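Local coordinates for minor structural protein 5 (Lactococcus phage Tuc2009, PDB 5E7T) that probably forms part of the phage baseplate, its galactose-binding-like and C-terminal beta domains being consistent with a role in host recognition, at residues T9-S14 against K205-Y210; T22-N27 against G185-P190; M229-Y234 against V261-I266. All blocks are in the same frame, centred on the assembly; numbering follows the deposited sequence.

Contact 1 of 3, residues T9-S14 against K205-Y210; sequences TAYANS and KFVGTY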
loop_
_atom_site.group_PDB
_atom_site.type_symbol
_atom_site.label_atom_id
_atom_site.label_comp_id
_atom_site.label_asym_id
_atom_site.label_seq_id
_atom_site.Cartn_x
_atom_site.Cartn_y
_atom_site.Cartn_z
ATOM N N THR B 9 -5.740 -9.614 -67.090
ATOM C CA THR B 9 -4.852 -9.816 -65.950
ATOM C C THR B 9 -4.989 -11.225 -65.362
ATOM O O THR B 9 -6.102 -11.742 -65.248
ATOM C CB THR B 9 -5.053 -8.706 -64.929
ATOM O OG1 THR B 9 -5.401 -7.486 -65.600
ATOM C CG2 THR B 9 -3.827 -8.486 -64.078
ATOM N N ALA B 10 -3.839 -11.857 -65.050
ATOM C CA ALA B 10 -3.729 -13.209 -64.487
ATOM C C ALA B 10 -2.564 -13.291 -63.503
ATOM O O ALA B 10 -1.617 -12.524 -63.612
ATOM C CB ALA B 10 -3.569 -14.244 -65.588
ATOM N N TYR B 11 -2.645 -14.209 -62.532
ATOM C CA TYR B 11 -1.661 -14.346 -61.459
ATOM C C TYR B 11 -1.023 -15.742 -61.417
ATOM O O TYR B 11 -1.636 -16.712 -61.870
ATOM C CB TYR B 11 -2.322 -13.963 -60.116
ATOM C CG TYR B 11 -2.859 -12.542 -60.104
ATOM C CD1 TYR B 11 -4.127 -12.249 -60.599
ATOM C CD2 TYR B 11 -2.081 -11.484 -59.638
ATOM C CE1 TYR B 11 -4.593 -10.935 -60.666
ATOM C CE2 TYR B 11 -2.548 -10.168 -59.678
ATOM C CZ TYR B 11 -3.801 -9.898 -60.207
ATOM O OH TYR B 11 -4.275 -8.609 -60.259
ATOM N N ALA B 12 0.226 -15.834 -60.904
ATOM C CA ALA B 12 1.006 -17.077 -60.793
ATOM C C ALA B 12 2.048 -17.003 -59.685
ATOM O O ALA B 12 2.254 -15.935 -59.105
ATOM C CB ALA B 12 1.691 -17.383 -62.113
ATOM N N ASN B 13 2.712 -18.135 -59.400
ATOM C CA ASN B 13 3.746 -18.234 -58.370
ATOM C C ASN B 13 5.128 -18.568 -58.936
ATOM O O ASN B 13 6.065 -18.778 -58.165
ATOM C CB ASN B 13 3.327 -19.200 -57.263
ATOM C CG ASN B 13 2.382 -18.550 -56.268
ATOM O OD1 ASN B 13 2.767 -17.663 -55.484
ATOM N ND2 ASN B 13 1.117 -18.972 -56.278
ATOM N N SER B 14 5.263 -18.549 -60.278
ATOM C CA SER B 14 6.513 -18.794 -60.994
ATOM C C SER B 14 6.691 -17.731 -62.058
ATOM O O SER B 14 5.694 -17.300 -62.642
ATOM C CB SER B 14 6.513 -20.175 -61.642
ATOM O OG SER B 14 5.632 -20.281 -62.749
ATOM N N LYS B 205 2.747 -14.289 -56.382
ATOM C CA LYS B 205 4.005 -13.538 -56.496
ATOM C C LYS B 205 4.204 -12.821 -57.831
ATOM O O LYS B 205 4.902 -11.794 -57.871
ATOM C CB LYS B 205 5.215 -14.449 -56.208
ATOM C CG LYS B 205 5.525 -14.566 -54.722
ATOM C CD LYS B 205 6.274 -15.847 -54.359
ATOM C CE LYS B 205 6.129 -16.194 -52.887
ATOM N NZ LYS B 205 4.860 -16.919 -52.606
ATOM N N PHE B 206 3.604 -13.367 -58.918
ATOM C CA PHE B 206 3.725 -12.856 -60.292
ATOM C C PHE B 206 2.391 -12.456 -60.931
ATOM O O PHE B 206 1.374 -13.105 -60.697
ATOM C CB PHE B 206 4.483 -13.862 -61.188
ATOM C CG PHE B 206 5.833 -14.265 -60.638
ATOM C CD1 PHE B 206 5.947 -15.290 -59.702
ATOM C CD2 PHE B 206 6.987 -13.593 -61.022
ATOM C CE1 PHE B 206 7.188 -15.624 -59.150
ATOM C CE2 PHE B 206 8.230 -13.931 -60.473
ATOM C CZ PHE B 206 8.322 -14.943 -59.540
ATOM N N VAL B 207 2.412 -11.387 -61.743
ATOM C CA VAL B 207 1.262 -10.888 -62.497
ATOM C C VAL B 207 1.526 -10.989 -64.014
ATOM O O VAL B 207 2.625 -10.695 -64.488
ATOM C CB VAL B 207 0.798 -9.484 -62.037
ATOM C CG1 VAL B 207 1.823 -8.408 -62.353
ATOM C CG2 VAL B 207 -0.562 -9.126 -62.613
ATOM N N GLY B 208 0.519 -11.434 -64.742
ATOM C CA GLY B 208 0.565 -11.592 -66.185
ATOM C C GLY B 208 -0.456 -10.717 -66.867
ATOM O O GLY B 208 -1.606 -10.654 -66.428
ATOM N N THR B 209 -0.034 -10.015 -67.930
ATOM C CA THR B 209 -0.904 -9.125 -68.693
ATOM C C THR B 209 -0.725 -9.223 -70.187
ATOM O O THR B 209 0.368 -9.497 -70.684
ATOM C CB THR B 209 -0.790 -7.670 -68.242
ATOM O OG1 THR B 209 0.552 -7.398 -67.848
ATOM C CG2 THR B 209 -1.754 -7.331 -67.130
ATOM N N TYR B 210 -1.841 -9.009 -70.891
ATOM C CA TYR B 210 -1.990 -8.941 -72.341
ATOM C C TYR B 210 -3.234 -8.092 -72.646
ATOM O O TYR B 210 -4.097 -7.940 -71.773
ATOM C CB TYR B 210 -1.943 -10.324 -73.027
ATOM C CG TYR B 210 -3.249 -11.073 -73.132
ATOM C CD1 TYR B 210 -4.108 -10.866 -74.204
ATOM C CD2 TYR B 210 -3.567 -12.080 -72.233
ATOM C CE1 TYR B 210 -5.287 -11.593 -74.338
ATOM C CE2 TYR B 210 -4.749 -12.810 -72.350
ATOM C CZ TYR B 210 -5.610 -12.560 -73.405
ATOM O OH TYR B 210 -6.784 -13.268 -73.539
#
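A10 and G208 face each other as a hydrogen-bonded antiparallel pair: A10 N donates to G208 O at 2.9 Å, and G208 N donates to A10 O at 2.7 Å. Two residues along, A12 and F206 repeat the exchange, with A12 N to F206 O at 3.0 Å and F206 N to A12 O at 2.9 Å. A12 O is also approached by K205 N in a weak, bent bond (N-H...O angle 128°), so K205 and F206 share one opposite residue and form a classic beta bulge. Between these pairs Y11 N turns away from strand 206-210, while V207 and T209 bond to D227 and D225. On the face carrying T9, Y11 and V207, V207 CG2 lies anti to its backbone N, touching T9 CG2 at 3.6 Å and Y11 CE2 at 3.7 Å. At the bulge, the F206 ring lies against N13 and S14, where the chain leaves strand 9-12; S14 C sits over one ring face, displaced toward the rim, and A12 O lies at the edge, near the ring plane. Polar tips look elsewhere, S14 OG to D16 and K205 NZ to A201 O. With its backbone groups paired alternately across and outward, strand 206-210 is tied to a neighbour along both edges, and the register probably rests more on main-chain bonds than on side chains.

Contact 2 of 3, residues T22-N27 against G185-P190; sequences TTVYPN and GSIATP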
loop_
_atom_site.group_PDB
_atom_site.type_symbol
_atom_site.label_atom_id
_atom_site.label_comp_id
_atom_site.label_asym_id
_atom_site.label_seq_id
_atom_site.Cartn_x
_atom_site.Cartn_y
_atom_site.Cartn_z
ATOM N N THR B 22 -3.842 -18.496 -62.343
ATOM C CA THR B 22 -5.257 -18.132 -62.203
ATOM C C THR B 22 -5.577 -16.897 -62.965
ATOM O O THR B 22 -4.771 -15.967 -63.001
ATOM C CB THR B 22 -5.746 -17.881 -60.795
ATOM O OG1 THR B 22 -4.751 -18.191 -59.840
ATOM C CG2 THR B 22 -7.039 -18.609 -60.519
ATOM N N THR B 23 -6.784 -16.865 -63.535
ATOM C CA THR B 23 -7.314 -15.715 -64.248
ATOM C C THR B 23 -8.061 -14.862 -63.231
ATOM O O THR B 23 -8.431 -13.727 -63.541
ATOM C CB THR B 23 -8.217 -16.184 -65.385
ATOM O OG1 THR B 23 -9.079 -17.215 -64.898
ATOM C CG2 THR B 23 -7.426 -16.679 -66.593
ATOM N N VAL B 24 -8.244 -15.403 -61.999
ATOM C CA VAL B 24 -8.946 -14.755 -60.892
ATOM C C VAL B 24 -8.112 -14.754 -59.596
ATOM O O VAL B 24 -7.638 -15.810 -59.187
ATOM C CB VAL B 24 -10.358 -15.353 -60.699
ATOM C CG1 VAL B 24 -10.314 -16.869 -60.554
ATOM C CG2 VAL B 24 -11.068 -14.726 -59.510
ATOM N N TYR B 25 -7.924 -13.564 -58.966
ATOM C CA TYR B 25 -7.139 -13.413 -57.729
ATOM C C TYR B 25 -7.803 -14.201 -56.594
ATOM O O TYR B 25 -9.040 -14.174 -56.482
ATOM C CB TYR B 25 -6.970 -11.929 -57.334
ATOM C CG TYR B 25 -5.793 -11.657 -56.425
ATOM C CD1 TYR B 25 -4.490 -11.737 -56.899
ATOM C CD2 TYR B 25 -5.981 -11.283 -55.100
ATOM C CE1 TYR B 25 -3.400 -11.478 -56.072
ATOM C CE2 TYR B 25 -4.892 -11.027 -54.257
ATOM C CZ TYR B 25 -3.602 -11.120 -54.754
ATOM O OH TYR B 25 -2.500 -10.872 -53.971
ATOM N N PRO B 26 -7.021 -14.926 -55.757
ATOM C CA PRO B 26 -7.648 -15.755 -54.735
ATOM C C PRO B 26 -8.354 -14.988 -53.637
ATOM O O PRO B 26 -7.919 -13.909 -53.227
ATOM C CB PRO B 26 -6.494 -16.620 -54.215
ATOM C CG PRO B 26 -5.295 -15.922 -54.540
ATOM C CD PRO B 26 -5.562 -15.139 -55.784
ATOM N N ASN B 27 -9.476 -15.553 -53.198
ATOM C CA ASN B 27 -10.286 -15.072 -52.094
ATOM C C ASN B 27 -9.876 -15.836 -50.835
ATOM O O ASN B 27 -9.481 -17.002 -50.923
ATOM C CB ASN B 27 -11.756 -15.339 -52.372
ATOM C CG ASN B 27 -12.397 -14.395 -53.326
ATOM O OD1 ASN B 27 -12.224 -13.182 -53.249
ATOM N ND2 ASN B 27 -13.237 -14.932 -54.188
ATOM N N GLY B 185 -18.865 -15.609 -52.651
ATOM C CA GLY B 185 -18.777 -15.502 -54.098
ATOM C C GLY B 185 -19.314 -16.691 -54.858
ATOM O O GLY B 185 -19.803 -17.649 -54.255
ATOM N N SER B 186 -19.251 -16.609 -56.200
ATOM C CA SER B 186 -19.742 -17.600 -57.155
ATOM C C SER B 186 -18.609 -18.353 -57.861
ATOM O O SER B 186 -18.867 -19.114 -58.802
ATOM C CB SER B 186 -20.614 -16.904 -58.195
ATOM O OG SER B 186 -21.835 -16.466 -57.627
ATOM N N ILE B 187 -17.354 -18.112 -57.435
ATOM C CA ILE B 187 -16.166 -18.717 -58.025
ATOM C C ILE B 187 -15.324 -19.354 -56.935
ATOM O O ILE B 187 -15.095 -18.739 -55.880
ATOM C CB ILE B 187 -15.340 -17.674 -58.848
ATOM C CG1 ILE B 187 -16.140 -17.152 -60.055
ATOM C CG2 ILE B 187 -13.983 -18.253 -59.316
ATOM C CD1 ILE B 187 -15.692 -15.831 -60.601
ATOM N N ALA B 188 -14.836 -20.586 -57.229
ATOM C CA ALA B 188 -13.920 -21.374 -56.404
ATOM C C ALA B 188 -12.549 -20.928 -56.859
ATOM O O ALA B 188 -12.050 -21.392 -57.899
ATOM C CB ALA B 188 -14.110 -22.867 -56.665
ATOM N N THR B 189 -11.996 -19.927 -56.140
ATOM C CA THR B 189 -10.692 -19.336 -56.432
ATOM C C THR B 189 -9.628 -20.204 -55.763
ATOM O O THR B 189 -9.999 -21.089 -54.958
ATOM C CB THR B 189 -10.649 -17.858 -55.997
ATOM O OG1 THR B 189 -10.612 -17.771 -54.574
ATOM C CG2 THR B 189 -11.791 -17.021 -56.580
ATOM N N PRO B 190 -8.307 -20.000 -56.063
ATOM C CA PRO B 190 -7.287 -20.877 -55.474
ATOM C C PRO B 190 -7.316 -20.968 -53.966
ATOM O O PRO B 190 -7.716 -20.030 -53.274
ATOM C CB PRO B 190 -5.983 -20.296 -56.003
ATOM C CG PRO B 190 -6.351 -19.714 -57.307
ATOM C CD PRO B 190 -7.680 -19.072 -57.031
#
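Two irregular connections, one following strand 8-12 and the other leaving strand 171-184, meet where the chain enters and leaves the larger beta domain, and a bond between N27 and T189 joins them. T189 OG1, set between its backbone N and carbonyl carbon (chi1 72°), is the branch that N27 N meets, 2.8 Å away, in a nearly straight bond (N-H...O angle 171°). E183 bonds to the same hydroxyl, so an amide and a carboxylate both engage it. The T189 methyl turns elsewhere: CG2 packs on V24 CG2 at 3.8 Å and lies 3.5 Å from N27 ND2, the side chain crossing those of V24 and N27 at about a right angle. Next along, P190 and T22 meet tip to tip, P190 CG lying 3.4 Å from T22 OG1 and 3.5 Å from T22 CG2. P26 CB rests 3.9 Å from P190 CD, proline against proline. At the far margin V24 CG1 and I187 CG2 pass alongside, in a looser apolar contact. K181 NZ bonds to the carbonyls of both N27 and P190. A side-chain hydroxyl gripping a main-chain amide, backed by prolines, takes the place of strand pairing in this junction between the two connections of an inserted beta domain.

Contact 3 of 3, residues M229-Y234 against V261-I266; sequences MKYRVY and VQVSQI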
loop_
_atom_site.group_PDB
_atom_site.type_symbol
_atom_site.label_atom_id
_atom_site.label_comp_id
_atom_site.label_asym_id
_atom_site.label_seq_id
_atom_site.Cartn_x
_atom_site.Cartn_y
_atom_site.Cartn_z
ATOM N N MET B 229 5.477 -9.192 -58.955
ATOM C CA MET B 229 4.761 -8.059 -58.385
ATOM C C MET B 229 5.575 -7.357 -57.318
ATOM O O MET B 229 6.183 -8.019 -56.467
ATOM C CB MET B 229 3.396 -8.445 -57.838
ATOM C CG MET B 229 2.553 -9.225 -58.788
ATOM S SD MET B 229 0.804 -9.154 -58.364
ATOM C CE MET B 229 0.847 -9.710 -56.569
ATOM N N LYS B 230 5.586 -6.015 -57.384
ATOM C CA LYS B 230 6.259 -5.096 -56.466
ATOM C C LYS B 230 5.218 -4.424 -55.546
ATOM O O LYS B 230 5.613 -3.800 -54.560
ATOM C CB LYS B 230 7.050 -4.037 -57.276
ATOM C CG LYS B 230 8.139 -3.260 -56.514
ATOM C CD LYS B 230 8.723 -2.095 -57.367
ATOM C CE LYS B 230 9.639 -1.151 -56.599
ATOM N NZ LYS B 230 10.051 0.038 -57.405
ATOM N N TYR B 231 3.891 -4.536 -55.852
ATOM C CA TYR B 231 2.839 -3.914 -55.021
ATOM C C TYR B 231 1.599 -4.788 -54.824
ATOM O O TYR B 231 1.286 -5.601 -55.681
ATOM C CB TYR B 231 2.430 -2.513 -55.546
ATOM C CG TYR B 231 3.596 -1.578 -55.785
ATOM C CD1 TYR B 231 4.136 -0.825 -54.745
ATOM C CD2 TYR B 231 4.200 -1.496 -57.034
ATOM C CE1 TYR B 231 5.237 0.003 -54.952
ATOM C CE2 TYR B 231 5.315 -0.691 -57.245
ATOM C CZ TYR B 231 5.836 0.056 -56.201
ATOM O OH TYR B 231 6.936 0.853 -56.423
ATOM N N ARG B 232 0.893 -4.614 -53.685
ATOM C CA ARG B 232 -0.328 -5.358 -53.360
ATOM C C ARG B 232 -1.423 -4.369 -53.091
ATOM O O ARG B 232 -1.246 -3.484 -52.255
ATOM C CB ARG B 232 -0.141 -6.304 -52.163
ATOM C CG ARG B 232 -0.928 -7.571 -52.373
ATOM C CD ARG B 232 -1.087 -8.480 -51.169
ATOM N NE ARG B 232 0.134 -9.124 -50.651
ATOM C CZ ARG B 232 0.953 -9.928 -51.324
ATOM N NH1 ARG B 232 0.799 -10.108 -52.630
ATOM N NH2 ARG B 232 1.969 -10.507 -50.710
ATOM N N VAL B 233 -2.535 -4.488 -53.833
ATOM C CA VAL B 233 -3.679 -3.584 -53.768
ATOM C C VAL B 233 -4.796 -4.205 -52.970
ATOM O O VAL B 233 -5.248 -5.296 -53.293
ATOM C CB VAL B 233 -4.099 -3.118 -55.176
ATOM C CG1 VAL B 233 -5.391 -2.304 -55.139
ATOM C CG2 VAL B 233 -2.970 -2.324 -55.836
ATOM N N TYR B 234 -5.187 -3.519 -51.886
ATOM C CA TYR B 234 -6.220 -3.888 -50.906
ATOM C C TYR B 234 -7.447 -3.003 -51.101
ATOM O O TYR B 234 -7.374 -1.785 -50.909
ATOM C CB TYR B 234 -5.684 -3.671 -49.468
ATOM C CG TYR B 234 -4.611 -4.650 -49.045
ATOM C CD1 TYR B 234 -3.278 -4.451 -49.395
ATOM C CD2 TYR B 234 -4.924 -5.769 -48.284
ATOM C CE1 TYR B 234 -2.283 -5.353 -49.008
ATOM C CE2 TYR B 234 -3.940 -6.671 -47.887
ATOM C CZ TYR B 234 -2.621 -6.469 -48.260
ATOM O OH TYR B 234 -1.668 -7.396 -47.886
ATOM N N VAL B 261 -9.278 2.096 -50.716
ATOM C CA VAL B 261 -8.137 1.403 -51.286
ATOM C C VAL B 261 -6.883 1.890 -50.583
ATOM O O VAL B 261 -6.755 3.066 -50.226
ATOM C CB VAL B 261 -8.078 1.499 -52.855
ATOM C CG1 VAL B 261 -8.231 2.929 -53.342
ATOM C CG2 VAL B 261 -6.823 0.856 -53.453
ATOM N N GLN B 262 -6.003 0.944 -50.320
ATOM C CA GLN B 262 -4.696 1.143 -49.721
ATOM C C GLN B 262 -3.771 0.146 -50.431
ATOM O O GLN B 262 -4.252 -0.894 -50.901
ATOM C CB GLN B 262 -4.732 0.995 -48.187
ATOM C CG GLN B 262 -5.450 -0.237 -47.679
ATOM C CD GLN B 262 -5.599 -0.315 -46.190
ATOM O OE1 GLN B 262 -5.156 0.570 -45.432
ATOM N NE2 GLN B 262 -6.195 -1.420 -45.735
ATOM N N VAL B 263 -2.487 0.526 -50.623
ATOM C CA VAL B 263 -1.485 -0.290 -51.327
ATOM C C VAL B 263 -0.309 -0.543 -50.397
ATOM O O VAL B 263 0.012 0.308 -49.568
ATOM C CB VAL B 263 -1.001 0.396 -52.641
ATOM C CG1 VAL B 263 -0.023 -0.485 -53.427
ATOM C CG2 VAL B 263 -2.174 0.844 -53.519
ATOM N N SER B 264 0.338 -1.704 -50.544
ATOM C CA SER B 264 1.566 -2.041 -49.828
ATOM C C SER B 264 2.647 -2.393 -50.874
ATOM O O SER B 264 2.309 -2.599 -52.046
ATOM C CB SER B 264 1.327 -3.198 -48.874
ATOM O OG SER B 264 1.295 -4.411 -49.596
ATOM N N GLN B 265 3.929 -2.433 -50.470
ATOM C CA GLN B 265 5.033 -2.790 -51.361
ATOM C C GLN B 265 5.546 -4.164 -50.976
ATOM O O GLN B 265 5.702 -4.461 -49.784
ATOM C CB GLN B 265 6.177 -1.769 -51.278
ATOM C CG GLN B 265 7.308 -2.026 -52.271
ATOM C CD GLN B 265 8.603 -1.316 -51.964
ATOM O OE1 GLN B 265 8.624 -0.218 -51.409
ATOM N NE2 GLN B 265 9.717 -1.913 -52.378
ATOM N N ILE B 266 5.837 -4.984 -51.994
ATOM C CA ILE B 266 6.388 -6.331 -51.843
ATOM C C ILE B 266 7.846 -6.339 -52.295
ATOM O O ILE B 266 8.212 -5.690 -53.285
ATOM C CB ILE B 266 5.528 -7.364 -52.605
ATOM C CG1 ILE B 266 4.022 -7.229 -52.255
ATOM C CG2 ILE B 266 6.048 -8.807 -52.440
ATOM C CD1 ILE B 266 3.604 -7.430 -50.812
#
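R232 and S264 exchange two main-chain hydrogen bonds, R232 N to S264 O at 3.0 Å and S264 N to R232 O at 2.9 Å, and the arginine side chain leans over I266. Its CB lies 3.5 Å from S264 OG and 4.1 Å from I266 CD1. CG and CD carry the chain outward, and a bend at chi3 (-67°) swings NE back to 3.9 Å from I266 CD1. CZ comes nearer to that methyl, and NH2 reaches 3.5 Å, so I266 CD1 lies over one face of the guanidinium, displaced toward its rim. NH1, the other terminal nitrogen, lies near Y25 OH. Y234 OH meets the same group at its edge, in plane. E271 bonds to both Y234 OH and S264 OG and makes a long, weak ion pair with R232 NE, gathering the polar groups of this face around one carboxylate. Y234 and Q262 form the second hydrogen-bonded pair, and I266 N closes the other end on K230 O at 2.8 Å. On the opposite face Y231 CB packs on V263 CG1 at 3.8 Å, and V233 touches V261 and V263; W126 of a neighbouring Minor structural protein 4 chain covers Y231, V233 and V263. These are the two central strands of a four-stranded antiparallel sheet, and their order and connections resemble the C and F strands of a fibronectin type III-like sandwich.

How the contacts relate
Contact 1 lies between the other two, its centre about 14 Å from each, while the centres of contacts 2 and 3 are about 19 Å apart. A probable hydrogen bond from Y11 N to T22 O, 2.8 Å, joins contact 1 to contact 2, and one from M229 N to K205 O, 2.9 Å, joins it to contact 3. The Y11 ring links all three: its CD2 meets Y25 CD1 and its CE2 meets M229 SD, both at 3.7 Å. Contacts 2 and 3 touch through Y25 and R232. Together they run from the domain junction, through the N-terminal strand, to the surface facing Minor structural protein 4.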